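Local coordinates for malate synthase (Haloferax volcanii, PDB 3OYX), which catalyses the magnesium-dependent Claisen condensation of acetyl-CoA with glyoxylate and hydrolysis of the malyl-CoA intermediate, giving malate and CoA in the glyoxylate cycle, at residues M153-E158 against E181-L186; D192-M197 against E205-P210; P231-R236 against W257-G262. One frame throughout, in Å; residues are numbered along the deposited sequence.

Contact 1 (M153-E158 against E181-L186). With MG (magnesium ion), chain D; K (potassium ion), chain K; GLV (glyoxylic acid), chain B.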
loop_
_atom_site.group_PDB
_atom_site.type_symbol
_atom_site.label_atom_id
_atom_site.label_comp_id
_atom_site.label_asym_id
_atom_site.label_seq_id
_atom_site.Cartn_x
_atom_site.Cartn_y
_atom_site.Cartn_z
ATOM N N MET A 153 0.677 0.092 26.225
ATOM C CA MET A 153 1.627 0.875 25.420
ATOM C C MET A 153 0.974 1.226 24.099
ATOM O O MET A 153 0.366 0.325 23.487
ATOM C CB MET A 153 2.894 0.064 25.108
ATOM C CG MET A 153 3.976 0.768 24.256
ATOM S SD MET A 153 5.390 -0.335 24.002
ATOM C CE MET A 153 6.089 0.177 22.445
ATOM N N SER A 154 1.109 2.466 23.625
ATOM C CA SER A 154 0.567 2.823 22.342
ATOM C C SER A 154 1.669 3.502 21.584
ATOM O O SER A 154 2.504 4.210 22.186
ATOM C CB SER A 154 -0.614 3.802 22.473
ATOM O OG SER A 154 -1.766 3.183 23.033
ATOM N N VAL A 155 1.718 3.349 20.263
ATOM C CA VAL A 155 2.860 3.932 19.610
ATOM C C VAL A 155 2.349 4.880 18.580
ATOM O O VAL A 155 1.246 4.665 18.072
ATOM C CB VAL A 155 3.732 2.830 19.011
ATOM C CG1 VAL A 155 4.337 1.990 20.174
ATOM C CG2 VAL A 155 2.900 1.960 18.065
ATOM N N ILE A 156 3.113 5.927 18.302
ATOM C CA ILE A 156 2.826 6.771 17.195
ATOM C C ILE A 156 3.615 6.176 16.038
ATOM O O ILE A 156 4.856 5.968 16.134
ATOM C CB ILE A 156 3.276 8.241 17.421
ATOM C CG1 ILE A 156 2.716 8.855 18.726
ATOM C CG2 ILE A 156 2.786 9.087 16.256
ATOM C CD1 ILE A 156 1.214 8.920 18.842
ATOM N N ILE A 157 2.916 5.865 14.950
ATOM C CA ILE A 157 3.554 5.459 13.730
ATOM C C ILE A 157 3.948 6.695 12.927
ATOM O O ILE A 157 3.117 7.308 12.226
ATOM C CB ILE A 157 2.629 4.578 12.911
ATOM C CG1 ILE A 157 2.112 3.443 13.828
ATOM C CG2 ILE A 157 3.385 4.159 11.575
ATOM C CD1 ILE A 157 3.105 2.263 14.084
ATOM N N GLU A 158 5.208 7.092 13.029
ATOM C CA GLU A 158 5.572 8.337 12.327
ATOM C C GLU A 158 6.955 8.311 11.712
ATOM O O GLU A 158 7.641 9.364 11.634
ATOM C CB GLU A 158 5.447 9.546 13.266
ATOM C CG GLU A 158 6.200 9.446 14.588
ATOM C CD GLU A 158 5.700 10.471 15.634
ATOM O OE1 GLU A 158 4.970 11.425 15.273
ATOM O OE2 GLU A 158 6.022 10.307 16.828
ATOM N N GLU A 181 2.191 -7.795 24.232
ATOM C CA GLU A 181 0.731 -7.913 24.390
ATOM C C GLU A 181 0.083 -6.618 24.910
ATOM O O GLU A 181 -1.078 -6.324 24.678
ATOM C CB GLU A 181 0.432 -8.982 25.411
ATOM C CG GLU A 181 0.712 -10.361 24.924
ATOM C CD GLU A 181 2.120 -10.870 25.289
ATOM O OE1 GLU A 181 2.894 -10.160 25.958
ATOM O OE2 GLU A 181 2.466 -12.022 24.885
ATOM N N ARG A 182 0.856 -5.835 25.618
ATOM C CA ARG A 182 0.386 -4.605 26.191
ATOM C C ARG A 182 0.015 -3.569 25.093
ATOM O O ARG A 182 -0.574 -2.523 25.425
ATOM C CB ARG A 182 1.486 -4.039 27.121
ATOM C CG ARG A 182 2.731 -3.521 26.330
ATOM C CD ARG A 182 3.714 -2.704 27.210
ATOM N NE ARG A 182 4.461 -3.503 28.189
ATOM C CZ ARG A 182 4.124 -3.658 29.468
ATOM N NH1 ARG A 182 3.080 -3.008 29.974
ATOM N NH2 ARG A 182 4.886 -4.405 30.272
ATOM N N LEU A 183 0.416 -3.798 23.829
ATOM C CA LEU A 183 0.136 -2.811 22.788
ATOM C C LEU A 183 -1.366 -2.520 22.703
ATOM O O LEU A 183 -2.203 -3.420 22.795
ATOM C CB LEU A 183 0.637 -3.256 21.422
ATOM C CG LEU A 183 2.129 -3.052 21.228
ATOM C CD1 LEU A 183 2.713 -3.905 20.083
ATOM C CD2 LEU A 183 2.382 -1.582 21.013
ATOM N N PHE A 184 -1.720 -1.256 22.527
ATOM C CA PHE A 184 -3.115 -0.925 22.523
ATOM C C PHE A 184 -3.425 -0.154 21.266
ATOM O O PHE A 184 -4.020 -0.749 20.341
ATOM C CB PHE A 184 -3.549 -0.312 23.872
ATOM C CG PHE A 184 -4.917 0.309 23.852
ATOM C CD1 PHE A 184 -5.991 -0.338 23.244
ATOM C CD2 PHE A 184 -5.120 1.577 24.428
ATOM C CE1 PHE A 184 -7.284 0.276 23.238
ATOM C CE2 PHE A 184 -6.378 2.198 24.409
ATOM C CZ PHE A 184 -7.465 1.543 23.810
ATOM N N LEU A 185 -2.961 1.093 21.160
ATOM C CA LEU A 185 -3.173 1.866 19.912
ATOM C C LEU A 185 -2.004 1.975 18.904
ATOM O O LEU A 185 -0.816 2.116 19.291
ATOM C CB LEU A 185 -3.651 3.292 20.200
ATOM C CG LEU A 185 -4.769 3.544 21.203
ATOM C CD1 LEU A 185 -4.786 5.025 21.532
ATOM C CD2 LEU A 185 -6.084 3.100 20.659
ATOM N N LEU A 186 -2.354 1.988 17.617
ATOM C CA LEU A 186 -1.378 2.273 16.587
ATOM C C LEU A 186 -1.934 3.528 15.964
ATOM O O LEU A 186 -3.016 3.502 15.330
ATOM C CB LEU A 186 -1.310 1.166 15.539
ATOM C CG LEU A 186 -1.097 -0.217 16.147
ATOM C CD1 LEU A 186 -1.114 -1.296 15.047
ATOM C CD2 LEU A 186 0.199 -0.169 16.970
HETATM MG MG MG D . 4.789 13.421 15.963
HETATM K K K K . 5.184 -11.443 24.461
HETATM C C1 GLV B . 2.131 13.185 15.739
HETATM O O1 GLV B . 3.000 13.262 16.614
HETATM C C2 GLV B . 2.560 13.735 14.446
HETATM O O2 GLV B . 1.711 13.901 13.574
HETATM O O3 GLV B . 3.882 13.973 14.238
HETATM O O HOH W 1 5.731 12.856 17.728
HETATM O O HOH W 2 4.596 15.509 16.859
HETATM O O HOH W 3 4.532 -13.263 26.470
#
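M153 and V155 pair with L183 and L186 in two neighbouring parallel strands of the (beta/alpha)8 barrel, and a beta bulge at F184-L185 shifts the register by one residue between the two bridges. F184 N donates to M153 O (2.8 Å), and V155 N reaches L185 O in turn. Between these bonds the bulge presents the amide of L185 to a side chain: S154 OG, placed beside its own backbone N (chi1 -70°), accepts L185 N at 3.1 Å. The hydroxyl also lies against CB and CG of L185. With an alanine at S154, the L185 amide would probably lose its acceptor inside the bulge.

Side chains of the two bridges share one face. V155 and L186 lie side by side and point the same way, CG2 against CD2 at 3.6 Å, while CG1 of V155 meets L183 CD2 obliquely. M153 CB packs against R182 CD, where the arginine chain runs past it; the guanidinium goes on to L151 O and to salt bridges with D134 and E141. Helices 127-143 and 210-223 cover this face, touching V155 and L186 respectively. Past the end of strand 152-157, the extended side chain of E158 reaches the magnesium ion, which its OE1 binds at 2.1 Å, while OE2 lies 2.7 Å from the oxygen of a magnesium-bound water and also accepts from E123 N.

Contact 2 (D192-M197 against E205-P210); sequences DYTKDM and ELPAWP. With MG (magnesium ion), chain D; K (potassium ion), chain J; GLV (glyoxylic acid), chain B.
Residues 192-196 of helix 190-196 run past the irregular loop 205-210, whose backbone comes nearest at T194 and L206, 7.1 Å between CA atoms, and W209, in a left-handed backbone conformation, takes the N-cap position of helix 210-223. The indole of W209 reaches back to helix 190-196. Its NE1 gives a nearly straight hydrogen bond (169°) to T194 OG1, 3.1 Å away and close to the indole plane. That hydroxyl is bonded to E190 O as well, one turn back, and CD of P207 lies against it.

Y193 comes at the same indole edge-on: CE2 stands over the middle of one face, the six-membered rings 4.8 Å apart between centroids with planes at 84°, a T-shaped pair. P207 CB lies over the opposite face, 3.7 Å above the plane. M197 CG lies over a face of the Y193 ring, and bends at chi2 and chi3 bring CE to W209 CZ3 at 3.8 Å. The phenol oxygen of Y193 turns to E163, and M197 O binds a potassium ion together with residues of the second subunit.

One straight N-H bond at the indole edge and carbon on both faces thus fix the rotation of W209 and satisfy its ring nitrogen, tying the loop to the helix whose D192 binds magnesium through OD2 and glyoxylate through its backbone N.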
loop_
_atom_site.group_PDB
_atom_site.type_symbol
_atom_site.label_atom_id
_atom_site.label_comp_id
_atom_site.label_asym_id
_atom_site.label_seq_id
_atom_site.Cartn_x
_atom_site.Cartn_y
_atom_site.Cartn_z
ATOM N N ASP A 192 5.287 14.175 11.794
ATOM C CA ASP A 192 6.644 13.730 11.788
ATOM C C ASP A 192 6.857 12.737 10.664
ATOM O O ASP A 192 7.955 12.699 10.082
ATOM C CB ASP A 192 6.933 13.088 13.116
ATOM C CG ASP A 192 7.171 14.111 14.194
ATOM O OD1 ASP A 192 8.010 14.980 13.917
ATOM O OD2 ASP A 192 6.526 14.059 15.274
ATOM N N TYR A 193 5.805 11.993 10.298
ATOM C CA TYR A 193 5.907 11.047 9.187
ATOM C C TYR A 193 6.218 11.726 7.857
ATOM O O TYR A 193 7.097 11.233 7.106
ATOM C CB TYR A 193 4.653 10.190 9.093
ATOM C CG TYR A 193 4.590 9.141 7.996
ATOM C CD1 TYR A 193 5.103 7.866 8.205
ATOM C CD2 TYR A 193 3.934 9.415 6.792
ATOM C CE1 TYR A 193 5.029 6.882 7.215
ATOM C CE2 TYR A 193 3.816 8.467 5.803
ATOM C CZ TYR A 193 4.363 7.177 6.020
ATOM O OH TYR A 193 4.269 6.228 5.014
ATOM N N THR A 194 5.574 12.871 7.596
ATOM C CA THR A 194 5.819 13.672 6.394
ATOM C C THR A 194 7.256 14.027 6.325
ATOM O O THR A 194 7.873 13.855 5.285
ATOM C CB THR A 194 4.966 14.959 6.343
ATOM O OG1 THR A 194 3.615 14.557 6.215
ATOM C CG2 THR A 194 5.286 15.845 5.081
ATOM N N LYS A 195 7.801 14.451 7.457
ATOM C CA LYS A 195 9.205 14.735 7.552
ATOM C C LYS A 195 10.110 13.515 7.299
ATOM O O LYS A 195 11.051 13.563 6.514
ATOM C CB LYS A 195 9.457 15.266 8.972
ATOM C CG LYS A 195 10.905 15.555 9.209
ATOM C CD LYS A 195 11.259 15.663 10.726
ATOM C CE LYS A 195 10.610 14.675 11.779
ATOM N NZ LYS A 195 10.705 13.206 11.590
ATOM N N ASP A 196 9.893 12.420 8.018
ATOM C CA ASP A 196 10.778 11.264 7.897
ATOM C C ASP A 196 10.767 10.723 6.464
ATOM O O ASP A 196 11.793 10.235 6.006
ATOM C CB ASP A 196 10.302 10.189 8.856
ATOM C CG ASP A 196 11.192 8.978 8.866
ATOM O OD1 ASP A 196 12.279 9.081 9.479
ATOM O OD2 ASP A 196 10.794 7.937 8.285
ATOM N N MET A 197 9.617 10.828 5.775
ATOM C CA MET A 197 9.476 10.423 4.380
ATOM C C MET A 197 9.996 11.511 3.403
ATOM O O MET A 197 10.042 11.266 2.174
ATOM C CB MET A 197 8.001 10.119 4.051
ATOM C CG MET A 197 7.388 8.949 4.854
ATOM S SD MET A 197 8.023 7.419 4.129
ATOM C CE MET A 197 6.864 7.226 2.773
ATOM N N GLU A 205 0.564 22.019 3.385
ATOM C CA GLU A 205 -0.502 21.244 4.095
ATOM C C GLU A 205 -0.083 19.753 4.040
ATOM O O GLU A 205 0.677 19.351 3.169
ATOM C CB GLU A 205 -1.933 21.475 3.539
ATOM C CG GLU A 205 -2.464 20.434 2.500
ATOM C CD GLU A 205 -4.032 20.200 2.428
ATOM O OE1 GLU A 205 -4.649 19.515 3.308
ATOM O OE2 GLU A 205 -4.649 20.646 1.427
ATOM N N LEU A 206 -0.486 18.936 5.001
ATOM C CA LEU A 206 -0.011 17.570 5.009
ATOM C C LEU A 206 -0.507 16.720 3.821
ATOM O O LEU A 206 -1.711 16.736 3.474
ATOM C CB LEU A 206 -0.438 16.920 6.320
ATOM C CG LEU A 206 0.288 17.375 7.574
ATOM C CD1 LEU A 206 -0.297 16.605 8.727
ATOM C CD2 LEU A 206 1.835 17.251 7.504
ATOM N N PRO A 207 0.382 15.892 3.234
ATOM C CA PRO A 207 -0.268 14.905 2.363
ATOM C C PRO A 207 -1.295 14.045 3.138
ATOM O O PRO A 207 -1.251 13.926 4.394
ATOM C CB PRO A 207 0.892 14.002 1.901
ATOM C CG PRO A 207 2.145 14.710 2.295
ATOM C CD PRO A 207 1.795 15.569 3.478
ATOM N N ALA A 208 -2.168 13.403 2.368
ATOM C CA ALA A 208 -3.219 12.570 2.887
ATOM C C ALA A 208 -2.738 11.147 3.281
ATOM O O ALA A 208 -3.374 10.460 4.095
ATOM C CB ALA A 208 -4.363 12.558 1.858
ATOM N N TRP A 209 -1.624 10.687 2.697
ATOM C CA TRP A 209 -1.022 9.365 3.022
ATOM C C TRP A 209 -2.048 8.231 3.173
ATOM O O TRP A 209 -2.096 7.510 4.180
ATOM C CB TRP A 209 -0.250 9.480 4.311
ATOM C CG TRP A 209 0.885 10.431 4.276
ATOM C CD1 TRP A 209 1.015 11.581 5.012
ATOM C CD2 TRP A 209 2.116 10.276 3.544
ATOM N NE1 TRP A 209 2.251 12.159 4.766
ATOM C CE2 TRP A 209 2.935 11.390 3.861
ATOM C CE3 TRP A 209 2.596 9.310 2.653
ATOM C CZ2 TRP A 209 4.198 11.566 3.325
ATOM C CZ3 TRP A 209 3.858 9.487 2.105
ATOM C CH2 TRP A 209 4.647 10.615 2.438
ATOM N N PRO A 210 -2.865 8.037 2.143
ATOM C CA PRO A 210 -3.873 6.982 2.317
ATOM C C PRO A 210 -3.221 5.657 2.616
ATOM O O PRO A 210 -3.768 4.903 3.386
ATOM C CB PRO A 210 -4.590 6.923 0.956
ATOM C CG PRO A 210 -3.664 7.720 -0.034
ATOM C CD PRO A 210 -2.792 8.600 0.769
HETATM MG MG MG D . 4.789 13.421 15.963
HETATM K K K J . 11.321 9.149 1.014
HETATM C C1 GLV B . 2.131 13.185 15.739
HETATM O O1 GLV B . 3.000 13.262 16.614
HETATM C C2 GLV B . 2.560 13.735 14.446
HETATM O O2 GLV B . 1.711 13.901 13.574
HETATM O O3 GLV B . 3.882 13.973 14.238
HETATM O O HOH W 2 4.596 15.509 16.859
HETATM O O HOH W 1 5.731 12.856 17.728
#

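Contact 3 (P231-R236 against W257-G262). With GLV (glyoxylic acid), chain B.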
loop_
_atom_site.group_PDB
_atom_site.type_symbol
_atom_site.label_atom_id
_atom_site.label_comp_id
_atom_site.label_asym_id
_atom_site.label_seq_id
_atom_site.Cartn_x
_atom_site.Cartn_y
_atom_site.Cartn_z
ATOM N N PRO A 231 -3.065 14.028 13.789
ATOM C CA PRO A 231 -3.623 15.367 14.029
ATOM C C PRO A 231 -4.104 15.946 12.744
ATOM O O PRO A 231 -3.465 15.720 11.719
ATOM C CB PRO A 231 -2.434 16.202 14.508
ATOM C CG PRO A 231 -1.226 15.342 14.379
ATOM C CD PRO A 231 -1.631 13.923 14.087
ATOM N N TYR A 232 -5.220 16.655 12.820
ATOM C CA TYR A 232 -5.790 17.432 11.713
ATOM C C TYR A 232 -5.776 18.934 12.158
ATOM O O TYR A 232 -6.707 19.408 12.871
ATOM C CB TYR A 232 -7.214 16.930 11.408
ATOM C CG TYR A 232 -7.785 17.502 10.144
ATOM C CD1 TYR A 232 -7.621 16.846 8.910
ATOM C CD2 TYR A 232 -8.502 18.711 10.168
ATOM C CE1 TYR A 232 -8.133 17.388 7.717
ATOM C CE2 TYR A 232 -9.003 19.261 8.995
ATOM C CZ TYR A 232 -8.814 18.610 7.770
ATOM O OH TYR A 232 -9.341 19.195 6.624
ATOM N N ASP A 233 -4.710 19.642 11.748
ATOM C CA ASP A 233 -4.308 20.961 12.257
ATOM C C ASP A 233 -5.220 22.156 11.975
ATOM O O ASP A 233 -5.338 23.070 12.796
ATOM C CB ASP A 233 -2.975 21.355 11.630
ATOM C CG ASP A 233 -1.829 20.729 12.343
ATOM O OD1 ASP A 233 -1.594 21.184 13.496
ATOM O OD2 ASP A 233 -1.221 19.767 11.772
ATOM N N ASP A 234 -5.745 22.193 10.760
ATOM C CA ASP A 234 -6.613 23.253 10.365
ATOM C C ASP A 234 -7.950 23.008 11.084
ATOM O O ASP A 234 -8.851 22.337 10.565
ATOM C CB ASP A 234 -6.702 23.244 8.845
ATOM C CG ASP A 234 -7.435 24.448 8.282
ATOM O OD1 ASP A 234 -7.745 24.369 7.069
ATOM O OD2 ASP A 234 -7.708 25.440 9.020
ATOM N N ILE A 235 -8.033 23.568 12.291
ATOM C CA ILE A 235 -9.055 23.306 13.270
ATOM C C ILE A 235 -10.342 23.955 12.800
ATOM O O ILE A 235 -11.408 23.385 12.963
ATOM C CB ILE A 235 -8.634 23.837 14.660
ATOM C CG1 ILE A 235 -7.422 23.061 15.179
ATOM C CG2 ILE A 235 -9.788 23.721 15.679
ATOM C CD1 ILE A 235 -6.680 23.804 16.298
ATOM N N ARG A 236 -10.258 25.132 12.182
ATOM C CA ARG A 236 -11.475 25.836 11.731
ATOM C C ARG A 236 -12.225 25.074 10.626
ATOM O O ARG A 236 -13.429 25.236 10.465
ATOM C CB ARG A 236 -11.154 27.288 11.342
ATOM C CG ARG A 236 -10.879 28.181 12.600
ATOM C CD ARG A 236 -9.590 29.027 12.503
ATOM N NE ARG A 236 -8.727 28.797 13.675
ATOM C CZ ARG A 236 -7.483 29.261 13.824
ATOM N NH1 ARG A 236 -6.932 30.007 12.870
ATOM N NH2 ARG A 236 -6.778 28.974 14.920
ATOM N N TRP A 257 -7.055 11.642 15.962
ATOM C CA TRP A 257 -6.559 12.649 16.893
ATOM C C TRP A 257 -7.534 13.865 16.988
ATOM O O TRP A 257 -8.234 14.195 16.012
ATOM C CB TRP A 257 -5.221 13.092 16.348
ATOM C CG TRP A 257 -4.227 13.643 17.307
ATOM C CD1 TRP A 257 -4.316 14.811 18.033
ATOM C CD2 TRP A 257 -2.930 13.122 17.551
ATOM N NE1 TRP A 257 -3.162 15.026 18.736
ATOM C CE2 TRP A 257 -2.283 14.013 18.441
ATOM C CE3 TRP A 257 -2.224 11.999 17.071
ATOM C CZ2 TRP A 257 -0.972 13.801 18.885
ATOM C CZ3 TRP A 257 -0.928 11.766 17.543
ATOM C CH2 TRP A 257 -0.324 12.668 18.430
ATOM N N SER A 258 -7.605 14.508 18.152
ATOM C CA SER A 258 -8.417 15.723 18.319
ATOM C C SER A 258 -7.519 16.749 19.012
ATOM O O SER A 258 -6.753 16.407 19.924
ATOM C CB SER A 258 -9.642 15.478 19.171
ATOM O OG SER A 258 -10.608 14.763 18.445
ATOM N N LEU A 259 -7.574 17.986 18.533
ATOM C CA LEU A 259 -6.702 19.010 19.043
ATOM C C LEU A 259 -7.439 19.994 19.961
ATOM O O LEU A 259 -6.812 20.747 20.678
ATOM C CB LEU A 259 -6.061 19.716 17.866
ATOM C CG LEU A 259 -4.996 18.886 17.158
ATOM C CD1 LEU A 259 -4.444 19.683 16.018
ATOM C CD2 LEU A 259 -3.881 18.569 18.151
ATOM N N THR A 260 -8.769 19.973 19.932
ATOM C CA THR A 260 -9.638 20.910 20.645
ATOM C C THR A 260 -10.910 20.199 21.109
ATOM O O THR A 260 -11.289 19.150 20.576
ATOM C CB THR A 260 -10.091 22.106 19.737
ATOM O OG1 THR A 260 -10.758 21.622 18.567
ATOM C CG2 THR A 260 -8.936 22.908 19.276
ATOM N N PRO A 261 -11.626 20.802 22.075
ATOM C CA PRO A 261 -12.922 20.201 22.461
ATOM C C PRO A 261 -13.879 20.214 21.274
ATOM O O PRO A 261 -14.740 19.349 21.120
ATOM C CB PRO A 261 -13.401 21.121 23.582
ATOM C CG PRO A 261 -12.105 21.664 24.189
ATOM C CD PRO A 261 -11.208 21.893 22.991
ATOM N N GLY A 262 -13.722 21.172 20.385
ATOM C CA GLY A 262 -14.576 21.126 19.197
ATOM C C GLY A 262 -14.273 19.822 18.466
ATOM O O GLY A 262 -15.186 19.015 18.182
HETATM C C1 GLV B . 2.131 13.185 15.739
HETATM O O1 GLV B . 3.000 13.262 16.614
HETATM C C2 GLV B . 2.560 13.735 14.446
HETATM O O2 GLV B . 1.711 13.901 13.574
HETATM O O3 GLV B . 3.882 13.973 14.238
HETATM O O HOH W 4 -6.920 16.560 15.183
#
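The pyrrolidine ring of P231 lies over one face of the W257 indole, with CD 4.0 Å from the centroid of the six-membered ring and 28° off its normal, a CH-pi contact. CD sits toward the rim, nearest to CE3, while the proline N rests against W257 CB. With its CG anti to the backbone N (chi1 -154°), W257 brings the face of the indole under the proline and its far edge on to glyoxylate, where CH2 approaches the ligand's C1 at 3.7 Å. P231 CG meets glyoxylate O2 at 3.4 Å, and both partners of this CH-pi contact border the bound substrate. The indole NE1 is held by T16 OG1.

Farther along, L259 pushes CD1 against the backbone of the other loop, 3.9 Å from Y232 O and close to CA of D233, with P231 CB near the same methyl. I235 and T260 then meet tip to tip, CG2 of T260 lying 3.8 Å from both CG2 and CD1 of I235. No direct hydrogen bond crosses the contact. A water bridges instead, accepting from Y232 N at 2.9 Å and giving a weak bond to W257 O.

L259 and R236 are probably part of the acetyl-CoA site. Loop 231-236 follows strand 226-229 and precedes helix 238-249; W257 lies near the end of the adjacent parallel strand 255-258, P231 and D233 touch V191 of helix 190-196, and T260 caps helix 261-269 through its bond to Q263 N.

The three contacts follow one another along the chain and meet at the bound glyoxylate near the C-terminal ends of the barrel strands. Contacts 1 and 2, with centres 19 Å apart, share the magnesium ion: E158 OE1 and D192 OD2 stand 3.1 Å from each other, a close pair of like charges that the metal probably makes tolerable, and glyoxylate O1 and O3 with two waters complete the six ligands. Contact 3 has its centre about 21 Å from that of contact 1, yet I156 CD1 touches W257 CZ3 at 3.8 Å. Contacts 2 and 3 do not touch, their nearest atoms being about 4 Å apart, but both border the same ligand.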